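Local coordinates for protein 3-phytase (Klebsiella pneumoniae, PDB 2WNH) that probably removes phosphate from phytate (inositol hexakisphosphate) and from sugar phosphates, as a histidine acid phosphatase, at residues Q226-W229 and G230-Q234. The protein carries 3 engineered substitutions. Sequence-based numbering, arbitrary orientation.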
ATOM      1  N   GLN B 226      -2.525 -27.219  27.600  1.00 26.08           N
ATOM      2  CA  GLN B 226      -1.696 -28.043  26.744  1.00 26.01           C
ATOM      3  C   GLN B 226      -0.212 -27.737  26.918  1.00 25.98           C
ATOM      4  O   GLN B 226       0.633 -28.375  26.292  1.00 24.22           O
ATOM      5  CB  GLN B 226      -2.078 -27.829  25.281  1.00 26.24           C
ATOM      6  CG  GLN B 226      -3.437 -28.393  24.884  1.00 31.20           C
ATOM      7  CD  GLN B 226      -3.791 -28.057  23.446  1.00 35.86           C
ATOM      8  OE1 GLN B 226      -2.910 -27.922  22.590  1.00 40.79           O
ATOM      9  NE2 GLN B 226      -5.084 -27.907  23.172  1.00 37.37           N
ATOM     10  N   LEU B 227       0.086 -26.741  27.741  1.00 25.31           N
ATOM     11  CA  LEU B 227       1.463 -26.347  27.988  1.00 26.34           C
ATOM     12  C   LEU B 227       2.024 -27.213  29.121  1.00 26.60           C
ATOM     13  O   LEU B 227       2.897 -28.053  28.886  1.00 26.52           O
ATOM     14  CB  LEU B 227       1.565 -24.839  28.302  1.00 26.08           C
ATOM     15  CG  LEU B 227       2.918 -24.335  28.831  1.00 26.65           C
ATOM     16  CD1 LEU B 227       4.025 -24.633  27.813  1.00 29.00           C
ATOM     17  CD2 LEU B 227       2.863 -22.864  29.178  1.00 26.74           C
ATOM     18  N   ALA B 228       1.511 -27.019  30.332  1.00 25.95           N
ATOM     19  CA  ALA B 228       1.913 -27.836  31.474  1.00 26.63           C
ATOM     20  C   ALA B 228       0.655 -28.200  32.248  1.00 27.04           C
ATOM     21  O   ALA B 228       0.565 -27.945  33.452  1.00 28.59           O
ATOM     22  CB  ALA B 228       2.893 -27.075  32.371  1.00 26.32           C
ATOM     23  N   TRP B 229      -0.312 -28.786  31.544  1.00 27.15           N
ATOM     24  CA  TRP B 229      -1.547 -29.268  32.176  1.00 27.92           C
ATOM     25  C   TRP B 229      -2.212 -28.201  33.052  1.00 28.76           C
ATOM     26  O   TRP B 229      -2.774 -28.507  34.105  1.00 28.98           O
ATOM     27  CB  TRP B 229      -1.259 -30.561  32.964  1.00 27.24           C
ATOM     28  CG  TRP B 229      -0.673 -31.635  32.079  1.00 26.58           C
ATOM     29  CD1 TRP B 229      -1.368 -32.544  31.333  1.00 27.82           C
ATOM     30  CD2 TRP B 229       0.721 -31.887  31.817  1.00 26.40           C
ATOM     31  NE1 TRP B 229      -0.501 -33.351  30.637  1.00 26.05           N
ATOM     32  CE2 TRP B 229       0.784 -32.965  30.910  1.00 26.90           C
ATOM     33  CE3 TRP B 229       1.920 -31.309  32.267  1.00 24.28           C
ATOM     34  CZ2 TRP B 229       2.000 -33.480  30.443  1.00 25.25           C
ATOM     35  CZ3 TRP B 229       3.121 -31.811  31.794  1.00 25.98           C
ATOM     36  CH2 TRP B 229       3.152 -32.885  30.890  1.00 25.65           C
ATOM     37  N   GLY B 230      -2.142 -26.947  32.605  1.00 28.33           N
ATOM     38  CA  GLY B 230      -2.734 -25.826  33.327  1.00 27.77           C
ATOM     39  C   GLY B 230      -1.945 -25.277  34.500  1.00 27.46           C
ATOM     40  O   GLY B 230      -2.372 -24.330  35.123  1.00 27.15           O
ATOM     41  N   LYS B 231      -0.765 -25.827  34.774  1.00 27.45           N
ATOM     42  CA  LYS B 231      -0.000 -25.428  35.957  1.00 27.67           C
ATOM     43  C   LYS B 231       0.816 -24.136  35.781  1.00 27.54           C
ATOM     44  O   LYS B 231       1.262 -23.529  36.771  1.00 27.63           O
ATOM     45  CB  LYS B 231       0.907 -26.581  36.425  1.00 28.13           C
ATOM     46  CG  LYS B 231       0.203 -27.914  36.729  1.00 31.26           C
ATOM     47  CD  LYS B 231      -0.692 -27.816  37.943  1.00 33.59           C
ATOM     48  CE  LYS B 231      -1.050 -29.202  38.488  1.00 38.89           C
ATOM     49  NZ  LYS B 231      -2.165 -29.104  39.487  1.00 41.32           N
ATOM     50  N   ILE B 232       1.044 -23.736  34.527  1.00 26.10           N
ATOM     51  CA  ILE B 232       1.799 -22.511  34.235  1.00 24.62           C
ATOM     52  C   ILE B 232       0.898 -21.523  33.510  1.00 24.17           C
ATOM     53  O   ILE B 232       0.369 -21.827  32.445  1.00 23.95           O
ATOM     54  CB  ILE B 232       3.086 -22.778  33.406  1.00 24.90           C
ATOM     55  CG1 ILE B 232       4.094 -23.590  34.250  1.00 22.93           C
ATOM     56  CG2 ILE B 232       3.703 -21.444  32.931  1.00 22.98           C
ATOM     57  CD1 ILE B 232       5.334 -24.059  33.508  1.00 28.53           C
ATOM     58  N   ALA B 233       0.743 -20.346  34.094  1.00 23.96           N
ATOM     59  CA  ALA B 233      -0.201 -19.367  33.569  1.00 24.96           C
ATOM     60  C   ALA B 233       0.378 -17.971  33.325  1.00 25.61           C
ATOM     61  O   ALA B 233      -0.296 -17.109  32.763  1.00 24.87           O
ATOM     62  CB  ALA B 233      -1.401 -19.289  34.483  1.00 26.02           C
ATOM     63  N   GLN B 234       1.607 -17.725  33.767  1.00 25.41           N
ATOM     64  CA  GLN B 234       2.268 -16.454  33.490  1.00 26.24           C
ATOM     65  C   GLN B 234       3.726 -16.633  33.087  1.00 24.33           C
ATOM     66  O   GLN B 234       4.339 -17.649  33.411  1.00 23.44           O
ATOM     67  CB  GLN B 234       2.152 -15.485  34.668  1.00 28.36           C
ATOM     68  CG  GLN B 234       2.425 -16.098  36.028  1.00 33.65           C
ATOM     69  CD  GLN B 234       2.134 -15.131  37.171  1.00 41.66           C
ATOM     70  OE1 GLN B 234       1.273 -15.392  38.016  1.00 46.13           O
ATOM     71  NE2 GLN B 234       2.850 -14.006  37.200  1.00 44.07           N
TER
HETATM   72  O   HOH W   1       0.152 -24.568  31.687  1.00 20.82           O
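Ile232 meets Ala228 and Leu227 with separate branches of its side chain. Its longer arm lies beside the backbone N (chi1 -67°) and extends at chi2, reaching CD1 to 4.0 Å from CB of Ala228. The short branch, CG2, stands anti to that N and comes within 4.1 Å of CD2 of Leu227; the two side chains meet at a slant. All three residues are buried: Leu227 and Ala228 rest on Leu214 of helix 204-219, and Ile232 on Ile238 of helix 235-239. The chain between them reverses at Trp229 and Gly230, both with positive phi. Lys231 N donates to Ala228 O over 2.8 Å, a fairly straight bond (164°) that approaches from above the carbonyl plane. CB and CG of Lys231 lie alongside the same oxygen, CG at 3.3 Å from Ala228 O, while the rest of this exposed chain leads away. A water lies between the two flanks of the turn, accepting from Ala228 N and from Ile232 N, each at 3.1 Å, and so satisfies two backbone N-H groups of buried residues. The indole of Trp229 turns away from the reversal, to a cation-pi contact with Arg44 and an edge-to-face contact with Trp46. The arrangement is a type I' beta turn, Ala228 to Lys231, with a water bridging its flanks, in the loop joining helices 204-219 and 235-239.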